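Local coordinates for uncharacterized conserved protein (Idiomarina loihiensis, PDB 2QSD) that is of unknown function but belongs to the DUF1543 family, carrying two stretches of that family and assembling as a pair of identical chains, at residues G17-P20 against E25-D28; R30-P35 against Y41-K46; R85-N90 against Q114-L119. All coordinates share one frame; numbering follows the deposited sequence.

In the fold
Hydrogen bonding dominates contact 1, whereas contacts 2 and 3 each pack a helix on a sheet without any hydrogen bond between the segments, and all three bury most of the residues that touch. Contacts 1 and 2 share strand 26-34: its beginning is paired within a hairpin near the second subunit, and its later part receives helix 41-47. Contact 3 belongs to a separate three-stranded sheet, with its centre about 22 Å from that of contact 2. The two meet nevertheless, since Phe31 CZ lies 3.6 Å from Phe88 CD1 in an edge-to-face ring contact. Contact 1, about 17 Å from the chain centre, lies farthest out; contact 2, at about 10 Å, is the most central.

Contact 1: G17-P20 against E25-D28; sequences GTAP and ELHD
Gly17 and Leu26 pair where a β-hairpin opens into its connecting loop: strand 9-17 ends, and strand 26-34 returns antiparallel beside it. They form a hydrogen-bonded pair, in which each residue both gives and accepts. Leu26 N donates to Gly17 O over 2.8 Å in a fairly straight bond (161° at the hydrogen), while Gly17 N reaches Leu26 O at 3.1 Å and bends a little more (151°). All four polar backbone atoms of the pair are therefore satisfied across the hairpin. Gly17 O is touched a second time by Glu25 CA, 3.4 Å away in a CA-H...O contact.

The side chain of Glu25 follows the glycine closely. With CG anti to the backbone N (chi1 -151°), that methylene lies 3.4 Å from Gly17 O, and a bend at chi2 then turns the carboxylate so that OE1 comes to 3.7 Å from Gly17 CA. OE1 is hydrogen-bonded elsewhere, to NE2 of His56, and Glu25 N is held by Asn90 OD1 of the second subunit. Asp28 divides its oxygens, OD1 accepting from Asn23 N and Ile24 N of the second subunit and OD2 forming a salt bridge with Arg30 NH1. Polar groups of Glu25 and Asp28 thus serve the dimer as well as their own chain. Next to this polar pairing is a small apolar touch near Phe49: Ala19 CB against Leu26 CD1, at 3.6 Å.

Contact 2: R30-P35 against Y41-K46; sequences RFVVGP and YPAIRK
Val32 drives a single methyl group, CG1, against two neighbouring residues of helix 41-47. Ala43 presents its CB to that methyl at 3.8 Å, and Ile44 adds its CG1 methylene at 4.0 Å. Small as it is, this is the close-packed part of the contact. The valine's first torsion explains the choice of branch: CG1 stands anti to the carbonyl carbon and beside the backbone N (chi1 -75°), which turns it to the helix. Ile44 comes to the same methyl from another direction, its side chain crossing that of Val32 at about a right angle. The backbones approach most closely at Val32 and Ala43, whose CA atoms are 6.6 Å apart.

Here a strand and the helix that follows it, joined by a short loop, fold back on one another, and the helix packs on one face of the antiparallel sheet built around strands 9-17 and 26-34. That face is completed by neighbours: Ile44 also rests on Val15 of strand 9-17, and Asp153 touches both Val32 and Ala43. No hydrogen bond crosses between strand and helix, whose own turns are held by Arg45 N to Tyr41 O (2.9 Å) and Lys46 N to Pro42 O (3.0 Å).

Packing thins quickly on leaving Val32. Arg30 starts out toward the helix, yet its side chain makes no contact with residues 41-46; besides its salt bridge to Asp28, NH1 donates to Gly21 O of the second subunit. The outer side of the helix is more open: Pro42 and Lys46 are exposed, and Arg45 is partly so, directing NE to Pro179 O, well clear of Val32.

Contact 3: R85-N90 against Q114-L119; sequences RLYFVN and QSAKQL
Ala116 sets its methyl group against the ring of Tyr87 in the leading interaction, a CH-π contact. CB lies 4.1 Å from the ring centroid and 29° off the ring normal, an off-centre and oblique approach. The displacement is toward the root of the ring, where Tyr87 CG is 3.7 Å from Ala116 CB, and the touch extends to Tyr87 CB at 3.8 Å. The hydroxyl end of the tyrosine projects beyond this alanine. The first torsion, with CG beside the backbone N (chi1 -75°), brings the base of the ring up to the methyl.

A looser van der Waals touch makes up the second group. Val89, two residues along and on the same face of the strand, sets CG2 at 4.1 Å from Ala116 O, a methyl group grazing a helix carbonyl. Its side chain also packs on Ala120, one turn farther along the helix, and on Cys146 of the adjacent strand. Together these residues seat helix 113-122 on one face of the antiparallel sheet 105-110, 85-90, 145-148, with the strand of the contact in the middle.

Hydrogen bonds form the third group, and none links the two segments. The helix bonds within itself, as in Leu119 N to Ser115 O at 3.0 Å. Ser115 OG is engaged by Asp111 OD2 and Ser112 O near the start of the helix, and Lys117 NZ by Asp144 O.

Without a directional bond between strand and helix, their mutual placement here probably rests on shape: the small alanine is consistent with the close approach, the CA atoms of Tyr87 and Ala116 being just 6.5 Å apart, and its methyl packs against the base of the tyrosine ring.

Contact 1: G17-P20 against E25-D28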
ATOM      1  N   GLY A  17       5.263   6.737   0.587  1.00 35.49           N
ATOM      2  CA  GLY A  17       5.809   7.357   1.777  1.00 37.96           C
ATOM      3  C   GLY A  17       5.318   6.676   3.033  1.00 39.88           C
ATOM      4  O   GLY A  17       4.785   5.563   2.989  1.00 32.43           O
ATOM      5  N   THR A  18       5.485   7.359   4.157  1.00 35.40           N
ATOM      6  CA  THR A  18       5.147   6.781   5.442  1.00 40.60           C
ATOM      7  C   THR A  18       3.935   7.472   6.086  1.00 38.47           C
ATOM      8  O   THR A  18       3.523   8.556   5.661  1.00 40.49           O
ATOM      9  CB  THR A  18       6.396   6.749   6.377  1.00 45.30           C
ATOM     10  OG1 THR A  18       6.089   6.011   7.560  1.00 70.16           O
ATOM     11  CG2 THR A  18       6.845   8.148   6.761  1.00 40.29           C
ATOM     12  N   ALA A  19       3.348   6.813   7.079  1.00 34.73           N
ATOM     13  CA  ALA A  19       2.319   7.409   7.933  1.00 37.02           C
ATOM     14  C   ALA A  19       2.515   6.909   9.370  1.00 37.95           C
ATOM     15  O   ALA A  19       3.048   5.810   9.562  1.00 36.65           O
ATOM     16  CB  ALA A  19       0.926   7.059   7.424  1.00 37.29           C
ATOM     17  N   PRO A  20       2.109   7.712  10.380  1.00 39.37           N
ATOM     18  CA  PRO A  20       2.298   7.288  11.774  1.00 37.58           C
ATOM     19  C   PRO A  20       1.553   6.006  12.118  1.00 40.86           C
ATOM     20  O   PRO A  20       0.375   5.854  11.771  1.00 39.30           O
ATOM     21  CB  PRO A  20       1.720   8.455  12.573  1.00 34.34           C
ATOM     22  CG  PRO A  20       1.815   9.635  11.646  1.00 30.90           C
ATOM     23  CD  PRO A  20       1.490   9.051  10.310  1.00 35.35           C
ATOM     24  N   GLU A  25       6.148   1.234   4.130  1.00 38.57           N
ATOM     25  CA  GLU A  25       5.814   2.313   3.208  1.00 41.80           C
ATOM     26  C   GLU A  25       4.429   2.055   2.608  1.00 40.07           C
ATOM     27  O   GLU A  25       4.098   0.926   2.239  1.00 41.29           O
ATOM     28  CB  GLU A  25       6.864   2.350   2.089  1.00 43.90           C
ATOM     29  CG  GLU A  25       7.114   3.704   1.450  1.00 62.38           C
ATOM     30  CD  GLU A  25       8.316   4.432   2.034  1.00 63.72           C
ATOM     31  OE1 GLU A  25       8.854   5.326   1.354  1.00 74.31           O
ATOM     32  OE2 GLU A  25       8.729   4.118   3.165  1.00 63.15           O
ATOM     33  N   LEU A  26       3.614   3.098   2.529  1.00 34.03           N
ATOM     34  CA  LEU A  26       2.281   2.974   1.953  1.00 37.83           C
ATOM     35  C   LEU A  26       2.240   3.723   0.637  1.00 38.70           C
ATOM     36  O   LEU A  26       3.098   4.572   0.378  1.00 40.39           O
ATOM     37  CB  LEU A  26       1.227   3.535   2.908  1.00 35.77           C
ATOM     38  CG  LEU A  26       1.476   3.176   4.368  1.00 40.68           C
ATOM     39  CD1 LEU A  26       0.868   4.219   5.260  1.00 35.23           C
ATOM     40  CD2 LEU A  26       0.964   1.781   4.700  1.00 39.03           C
ATOM     41  N   HIS A  27       1.247   3.405  -0.189  1.00 36.37           N
ATOM     42  CA  HIS A  27       1.099   4.024  -1.501  1.00 36.25           C
ATOM     43  C   HIS A  27      -0.340   4.464  -1.761  1.00 35.96           C
ATOM     44  O   HIS A  27      -1.276   3.782  -1.368  1.00 38.38           O
ATOM     45  CB  HIS A  27       1.541   3.051  -2.596  1.00 31.68           C
ATOM     46  CG  HIS A  27       2.982   2.663  -2.509  1.00 47.17           C
ATOM     47  ND1 HIS A  27       3.432   1.658  -1.679  1.00 52.66           N
ATOM     48  CD2 HIS A  27       4.077   3.155  -3.136  1.00 41.94           C
ATOM     49  CE1 HIS A  27       4.742   1.546  -1.801  1.00 57.51           C
ATOM     50  NE2 HIS A  27       5.158   2.444  -2.676  1.00 57.45           N
ATOM     51  N   ASP A  28      -0.500   5.593  -2.442  1.00 29.06           N
ATOM     52  CA  ASP A  28      -1.816   6.074  -2.857  1.00 37.62           C
ATOM     53  C   ASP A  28      -1.767   6.595  -4.298  1.00 36.87           C
ATOM     54  O   ASP A  28      -0.699   6.949  -4.800  1.00 33.89           O
ATOM     55  CB  ASP A  28      -2.314   7.177  -1.903  1.00 37.82           C
ATOM     56  CG  ASP A  28      -3.804   7.471  -2.055  1.00 40.91           C
ATOM     57  OD1 ASP A  28      -4.541   6.584  -2.530  1.00 47.38           O
ATOM     58  OD2 ASP A  28      -4.245   8.586  -1.693  1.00 42.61           O
TER

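Contact 2: R30-P35 against Y41-K46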
ATOM      1  N   ARG A  30      -3.095   9.609  -6.669  1.00 39.99           N
ATOM      2  CA  ARG A  30      -3.666  10.956  -6.694  1.00 38.27           C
ATOM      3  C   ARG A  30      -3.962  11.414  -8.128  1.00 41.21           C
ATOM      4  O   ARG A  30      -3.254  11.043  -9.072  1.00 39.05           O
ATOM      5  CB  ARG A  30      -2.738  11.977  -6.019  1.00 32.89           C
ATOM      6  CG  ARG A  30      -2.217  11.619  -4.625  1.00 41.67           C
ATOM      7  CD  ARG A  30      -3.329  11.277  -3.634  1.00 45.31           C
ATOM      8  NE  ARG A  30      -4.260  12.379  -3.413  1.00 44.79           N
ATOM      9  CZ  ARG A  30      -5.396  12.275  -2.726  1.00 47.46           C
ATOM     10  NH1 ARG A  30      -5.754  11.119  -2.178  1.00 40.41           N
ATOM     11  NH2 ARG A  30      -6.182  13.331  -2.591  1.00 38.41           N
ATOM     12  N   PHE A  31      -5.010  12.219  -8.276  1.00 37.52           N
ATOM     13  CA  PHE A  31      -5.287  12.912  -9.522  1.00 36.48           C
ATOM     14  C   PHE A  31      -4.919  14.371  -9.339  1.00 39.60           C
ATOM     15  O   PHE A  31      -5.338  14.994  -8.368  1.00 44.30           O
ATOM     16  CB  PHE A  31      -6.758  12.768  -9.913  1.00 40.83           C
ATOM     17  CG  PHE A  31      -7.127  11.383 -10.360  1.00 47.13           C
ATOM     18  CD1 PHE A  31      -7.574  10.434  -9.439  1.00 39.32           C
ATOM     19  CD2 PHE A  31      -7.010  11.020 -11.704  1.00 45.64           C
ATOM     20  CE1 PHE A  31      -7.903   9.142  -9.851  1.00 44.77           C
ATOM     21  CE2 PHE A  31      -7.342   9.733 -12.129  1.00 47.08           C
ATOM     22  CZ  PHE A  31      -7.790   8.793 -11.202  1.00 50.42           C
ATOM     23  N   VAL A  32      -4.117  14.903 -10.260  1.00 37.20           N
ATOM     24  CA  VAL A  32      -3.625  16.281 -10.170  1.00 38.13           C
ATOM     25  C   VAL A  32      -3.639  16.962 -11.541  1.00 42.73           C
ATOM     26  O   VAL A  32      -3.537  16.290 -12.572  1.00 39.27           O
ATOM     27  CB  VAL A  32      -2.195  16.370  -9.567  1.00 35.81           C
ATOM     28  CG1 VAL A  32      -2.219  16.147  -8.059  1.00 36.78           C
ATOM     29  CG2 VAL A  32      -1.233  15.389 -10.252  1.00 35.04           C
ATOM     30  N   VAL A  33      -3.770  18.290 -11.544  1.00 38.85           N
ATOM     31  CA  VAL A  33      -3.837  19.069 -12.776  1.00 34.47           C
ATOM     32  C   VAL A  33      -2.782  20.175 -12.813  1.00 38.56           C
ATOM     33  O   VAL A  33      -2.686  20.977 -11.890  1.00 48.54           O
ATOM     34  CB  VAL A  33      -5.256  19.665 -12.995  1.00 37.87           C
ATOM     35  CG1 VAL A  33      -5.272  20.670 -14.144  1.00 37.33           C
ATOM     36  CG2 VAL A  33      -6.249  18.569 -13.287  1.00 35.37           C
ATOM     37  N   GLY A  34      -1.992  20.201 -13.883  1.00 41.48           N
ATOM     38  CA  GLY A  34      -1.003  21.252 -14.108  1.00 44.01           C
ATOM     39  C   GLY A  34      -0.458  21.257 -15.531  1.00 46.87           C
ATOM     40  O   GLY A  34      -0.676  20.304 -16.284  1.00 47.50           O
ATOM     41  N   PRO A  35       0.251  22.337 -15.913  1.00 50.16           N
ATOM     42  CA  PRO A  35       0.931  22.436 -17.221  1.00 54.09           C
ATOM     43  C   PRO A  35       2.102  21.462 -17.344  1.00 56.10           C
ATOM     44  O   PRO A  35       2.415  20.991 -18.440  1.00 55.50           O
ATOM     45  CB  PRO A  35       1.461  23.877 -17.246  1.00 54.49           C
ATOM     46  CG  PRO A  35       0.769  24.589 -16.106  1.00 54.85           C
ATOM     47  CD  PRO A  35       0.429  23.553 -15.097  1.00 46.75           C
ATOM     48  N   TYR A  41       3.406  19.376  -7.876  1.00 40.28           N
ATOM     49  CA  TYR A  41       4.027  18.993  -6.601  1.00 42.79           C
ATOM     50  C   TYR A  41       3.312  19.517  -5.343  1.00 46.74           C
ATOM     51  O   TYR A  41       3.113  18.738  -4.412  1.00 49.12           O
ATOM     52  CB  TYR A  41       5.533  19.302  -6.569  1.00 41.24           C
ATOM     53  CG  TYR A  41       6.397  18.431  -7.465  1.00 48.93           C
ATOM     54  CD1 TYR A  41       5.886  17.275  -8.068  1.00 51.24           C
ATOM     55  CD2 TYR A  41       7.744  18.742  -7.681  1.00 49.93           C
ATOM     56  CE1 TYR A  41       6.679  16.475  -8.881  1.00 41.02           C
ATOM     57  CE2 TYR A  41       8.553  17.936  -8.495  1.00 39.61           C
ATOM     58  CZ  TYR A  41       8.005  16.806  -9.088  1.00 43.71           C
ATOM     59  OH  TYR A  41       8.770  15.995  -9.891  1.00 54.98           O
ATOM     60  N   PRO A  42       2.929  20.821  -5.302  1.00 52.49           N
ATOM     61  CA  PRO A  42       2.112  21.282  -4.167  1.00 50.69           C
ATOM     62  C   PRO A  42       0.821  20.499  -3.953  1.00 48.87           C
ATOM     63  O   PRO A  42       0.467  20.203  -2.809  1.00 53.23           O
ATOM     64  CB  PRO A  42       1.783  22.735  -4.542  1.00 45.84           C
ATOM     65  CG  PRO A  42       2.931  23.160  -5.370  1.00 50.95           C
ATOM     66  CD  PRO A  42       3.243  21.949  -6.206  1.00 52.42           C
ATOM     67  N   ALA A  43       0.142  20.160  -5.046  1.00 43.41           N
ATOM     68  CA  ALA A  43      -1.117  19.435  -4.983  1.00 40.73           C
ATOM     69  C   ALA A  43      -0.913  17.976  -4.592  1.00 42.09           C
ATOM     70  O   ALA A  43      -1.796  17.366  -3.992  1.00 51.36           O
ATOM     71  CB  ALA A  43      -1.860  19.538  -6.306  1.00 37.81           C
ATOM     72  N   ILE A  44       0.246  17.420  -4.939  1.00 41.62           N
ATOM     73  CA  ILE A  44       0.591  16.063  -4.529  1.00 42.30           C
ATOM     74  C   ILE A  44       0.861  16.038  -3.032  1.00 42.51           C
ATOM     75  O   ILE A  44       0.285  15.218  -2.306  1.00 44.63           O
ATOM     76  CB  ILE A  44       1.807  15.517  -5.298  1.00 40.88           C
ATOM     77  CG1 ILE A  44       1.454  15.354  -6.772  1.00 35.11           C
ATOM     78  CG2 ILE A  44       2.254  14.169  -4.721  1.00 33.33           C
ATOM     79  CD1 ILE A  44       2.638  15.026  -7.642  1.00 42.22           C
ATOM     80  N   ARG A  45       1.711  16.961  -2.582  1.00 40.23           N
ATOM     81  CA  ARG A  45       2.025  17.117  -1.158  1.00 46.51           C
ATOM     82  C   ARG A  45       0.796  17.328  -0.280  1.00 44.89           C
ATOM     83  O   ARG A  45       0.692  16.712   0.779  1.00 51.95           O
ATOM     84  CB  ARG A  45       3.035  18.240  -0.932  1.00 39.27           C
ATOM     85  CG  ARG A  45       4.453  17.852  -1.306  1.00 49.36           C
ATOM     86  CD  ARG A  45       5.464  18.648  -0.500  1.00 57.97           C
ATOM     87  NE  ARG A  45       6.812  18.080  -0.568  1.00 64.71           N
ATOM     88  CZ  ARG A  45       7.249  17.067   0.179  1.00 62.83           C
ATOM     89  NH1 ARG A  45       8.495  16.632   0.037  1.00 56.22           N
ATOM     90  NH2 ARG A  45       6.446  16.476   1.061  1.00 63.74           N
ATOM     91  N   LYS A  46      -0.141  18.160  -0.731  1.00 42.20           N
ATOM     92  CA  LYS A  46      -1.345  18.430   0.056  1.00 50.05           C
ATOM     93  C   LYS A  46      -2.414  17.339  -0.057  1.00 50.04           C
ATOM     94  O   LYS A  46      -3.316  17.267   0.776  1.00 58.49           O
ATOM     95  CB  LYS A  46      -1.914  19.829  -0.238  1.00 55.25           C
ATOM     96  CG  LYS A  46      -2.794  19.949  -1.471  1.00 73.61           C
ATOM     97  CD  LYS A  46      -3.729  21.161  -1.372  1.00 96.65           C
ATOM     98  CE  LYS A  46      -2.978  22.495  -1.417  1.00103.01           C
ATOM     99  NZ  LYS A  46      -3.905  23.665  -1.327  1.00104.70           N
TER

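Contact 3: R85-N90 against Q114-L119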
ATOM      1  N   ARG A  85     -19.438  10.708 -16.948  1.00 63.66           N
ATOM      2  CA  ARG A  85     -18.338  11.186 -16.126  1.00 60.86           C
ATOM      3  C   ARG A  85     -17.203  10.186 -15.997  1.00 55.72           C
ATOM      4  O   ARG A  85     -17.364   8.982 -16.235  1.00 53.34           O
ATOM      5  CB  ARG A  85     -18.842  11.591 -14.735  1.00 60.78           C
ATOM      6  CG  ARG A  85     -19.286  13.040 -14.640  1.00 77.35           C
ATOM      7  CD  ARG A  85     -20.176  13.281 -13.436  1.00 99.10           C
ATOM      8  NE  ARG A  85     -21.514  12.717 -13.625  1.00119.80           N
ATOM      9  CZ  ARG A  85     -22.527  12.864 -12.774  1.00127.46           C
ATOM     10  NH1 ARG A  85     -23.701  12.309 -13.045  1.00127.88           N
ATOM     11  NH2 ARG A  85     -22.374  13.562 -11.654  1.00127.62           N
ATOM     12  N   LEU A  86     -16.049  10.713 -15.612  1.00 53.22           N
ATOM     13  CA  LEU A  86     -14.859   9.925 -15.366  1.00 49.63           C
ATOM     14  C   LEU A  86     -14.944   9.265 -13.986  1.00 51.09           C
ATOM     15  O   LEU A  86     -15.158   9.937 -12.971  1.00 46.82           O
ATOM     16  CB  LEU A  86     -13.643  10.844 -15.441  1.00 49.51           C
ATOM     17  CG  LEU A  86     -12.305  10.288 -15.900  1.00 55.08           C
ATOM     18  CD1 LEU A  86     -12.404   9.732 -17.309  1.00 60.80           C
ATOM     19  CD2 LEU A  86     -11.290  11.404 -15.840  1.00 52.54           C
ATOM     20  N   TYR A  87     -14.788   7.947 -13.954  1.00 43.91           N
ATOM     21  CA  TYR A  87     -14.804   7.220 -12.701  1.00 47.03           C
ATOM     22  C   TYR A  87     -13.538   6.405 -12.521  1.00 51.64           C
ATOM     23  O   TYR A  87     -13.107   5.691 -13.428  1.00 49.17           O
ATOM     24  CB  TYR A  87     -16.024   6.306 -12.598  1.00 56.28           C
ATOM     25  CG  TYR A  87     -17.329   7.022 -12.322  1.00 67.97           C
ATOM     26  CD1 TYR A  87     -18.190   7.368 -13.365  1.00 67.36           C
ATOM     27  CD2 TYR A  87     -17.712   7.343 -11.016  1.00 69.76           C
ATOM     28  CE1 TYR A  87     -19.395   8.025 -13.121  1.00 68.86           C
ATOM     29  CE2 TYR A  87     -18.918   8.000 -10.762  1.00 73.63           C
ATOM     30  CZ  TYR A  87     -19.755   8.335 -11.821  1.00 71.26           C
ATOM     31  OH  TYR A  87     -20.948   8.984 -11.585  1.00 70.78           O
ATOM     32  N   PHE A  88     -12.959   6.527 -11.331  1.00 54.47           N
ATOM     33  CA  PHE A  88     -11.797   5.763 -10.914  1.00 54.08           C
ATOM     34  C   PHE A  88     -12.264   4.627 -10.007  1.00 56.58           C
ATOM     35  O   PHE A  88     -12.919   4.876  -8.997  1.00 57.77           O
ATOM     36  CB  PHE A  88     -10.846   6.693 -10.163  1.00 55.20           C
ATOM     37  CG  PHE A  88      -9.705   5.992  -9.495  1.00 57.86           C
ATOM     38  CD1 PHE A  88      -8.670   5.448 -10.252  1.00 52.98           C
ATOM     39  CD2 PHE A  88      -9.655   5.891  -8.106  1.00 50.23           C
ATOM     40  CE1 PHE A  88      -7.607   4.812  -9.643  1.00 56.58           C
ATOM     41  CE2 PHE A  88      -8.594   5.252  -7.485  1.00 51.55           C
ATOM     42  CZ  PHE A  88      -7.565   4.711  -8.259  1.00 63.57           C
ATOM     43  N   VAL A  89     -11.928   3.390 -10.366  1.00 51.91           N
ATOM     44  CA  VAL A  89     -12.412   2.220  -9.634  1.00 57.97           C
ATOM     45  C   VAL A  89     -11.266   1.420  -9.015  1.00 62.83           C
ATOM     46  O   VAL A  89     -10.416   0.874  -9.726  1.00 56.88           O
ATOM     47  CB  VAL A  89     -13.286   1.287 -10.527  1.00 61.36           C
ATOM     48  CG1 VAL A  89     -13.705   0.034  -9.763  1.00 59.01           C
ATOM     49  CG2 VAL A  89     -14.522   2.020 -11.039  1.00 61.38           C
ATOM     50  N   ASN A  90     -11.268   1.355  -7.684  1.00 71.88           N
ATOM     51  CA  ASN A  90     -10.276   0.612  -6.911  1.00 77.74           C
ATOM     52  C   ASN A  90     -10.770  -0.800  -6.590  1.00 76.25           C
ATOM     53  O   ASN A  90     -11.807  -0.960  -5.942  1.00 78.00           O
ATOM     54  CB  ASN A  90      -9.949   1.382  -5.622  1.00 80.61           C
ATOM     55  CG  ASN A  90      -8.975   0.640  -4.711  1.00 96.14           C
ATOM     56  OD1 ASN A  90      -9.207   0.531  -3.506  1.00 96.65           O
ATOM     57  ND2 ASN A  90      -7.881   0.133  -5.282  1.00 99.67           N
ATOM     58  N   GLN A 114     -22.845   3.058 -10.050  1.00 83.95           N
ATOM     59  CA  GLN A 114     -23.284   1.663 -10.157  1.00 87.84           C
ATOM     60  C   GLN A 114     -22.807   1.019 -11.461  1.00 85.77           C
ATOM     61  O   GLN A 114     -22.234  -0.072 -11.448  1.00 83.39           O
ATOM     62  CB  GLN A 114     -24.814   1.572 -10.064  1.00 92.46           C
ATOM     63  CG  GLN A 114     -25.441   2.350  -8.904  1.00104.89           C
ATOM     64  CD  GLN A 114     -25.391   1.602  -7.578  1.00114.16           C
ATOM     65  OE1 GLN A 114     -25.355   0.371  -7.541  1.00115.09           O
ATOM     66  NE2 GLN A 114     -25.404   2.351  -6.480  1.00113.93           N
ATOM     67  N   SER A 115     -23.041   1.708 -12.578  1.00 85.23           N
ATOM     68  CA  SER A 115     -22.633   1.233 -13.903  1.00 86.12           C
ATOM     69  C   SER A 115     -21.118   1.306 -14.103  1.00 84.28           C
ATOM     70  O   SER A 115     -20.549   0.524 -14.873  1.00 83.04           O
ATOM     71  CB  SER A 115     -23.343   2.026 -15.001  1.00 85.92           C
ATOM     72  OG  SER A 115     -23.054   3.407 -14.889  1.00 89.42           O
ATOM     73  N   ALA A 116     -20.482   2.250 -13.410  1.00 77.71           N
ATOM     74  CA  ALA A 116     -19.029   2.372 -13.395  1.00 75.57           C
ATOM     75  C   ALA A 116     -18.382   1.099 -12.864  1.00 77.41           C
ATOM     76  O   ALA A 116     -17.472   0.550 -13.494  1.00 74.38           O
ATOM     77  CB  ALA A 116     -18.612   3.569 -12.563  1.00 73.11           C
ATOM     78  N   LYS A 117     -18.881   0.629 -11.720  1.00 80.27           N
ATOM     79  CA  LYS A 117     -18.403  -0.601 -11.090  1.00 84.49           C
ATOM     80  C   LYS A 117     -18.623  -1.824 -11.985  1.00 85.04           C
ATOM     81  O   LYS A 117     -17.758  -2.695 -12.067  1.00 82.09           O
ATOM     82  CB  LYS A 117     -19.063  -0.801  -9.721  1.00 86.49           C
ATOM     83  CG  LYS A 117     -18.567   0.158  -8.639  1.00 88.30           C
ATOM     84  CD  LYS A 117     -19.246  -0.097  -7.301  1.00 89.04           C
ATOM     85  CE  LYS A 117     -18.824   0.938  -6.268  1.00 96.40           C
ATOM     86  NZ  LYS A 117     -19.387   0.658  -4.917  1.00 90.82           N
ATOM     87  N   GLN A 118     -19.769  -1.856 -12.669  1.00 88.52           N
ATOM     88  CA  GLN A 118     -20.111  -2.933 -13.602  1.00 93.70           C
ATOM     89  C   GLN A 118     -19.157  -3.021 -14.792  1.00 88.56           C
ATOM     90  O   GLN A 118     -18.686  -4.108 -15.128  1.00 84.29           O
ATOM     91  CB  GLN A 118     -21.555  -2.781 -14.099  1.00 98.87           C
ATOM     92  CG  GLN A 118     -22.619  -3.220 -13.094  1.00107.24           C
ATOM     93  CD  GLN A 118     -24.033  -3.151 -13.652  1.00104.64           C
ATOM     94  OE1 GLN A 118     -24.265  -3.400 -14.838  1.00110.40           O
ATOM     95  NE2 GLN A 118     -24.990  -2.820 -12.792  1.00108.91           N
ATOM     96  N   LEU A 119     -18.870  -1.873 -15.409  1.00 89.47           N
ATOM     97  CA  LEU A 119     -17.968  -1.793 -16.566  1.00 86.69           C
ATOM     98  C   LEU A 119     -16.529  -2.140 -16.211  1.00 83.73           C
ATOM     99  O   LEU A 119     -15.804  -2.712 -17.025  1.00 79.29           O
ATOM    100  CB  LEU A 119     -18.009  -0.397 -17.195  1.00 86.88           C
ATOM    101  CG  LEU A 119     -19.257   0.023 -17.973  1.00 90.46           C
ATOM    102  CD1 LEU A 119     -19.338   1.540 -18.031  1.00 89.35           C
ATOM    103  CD2 LEU A 119     -19.278  -0.587 -19.373  1.00 97.32           C
TER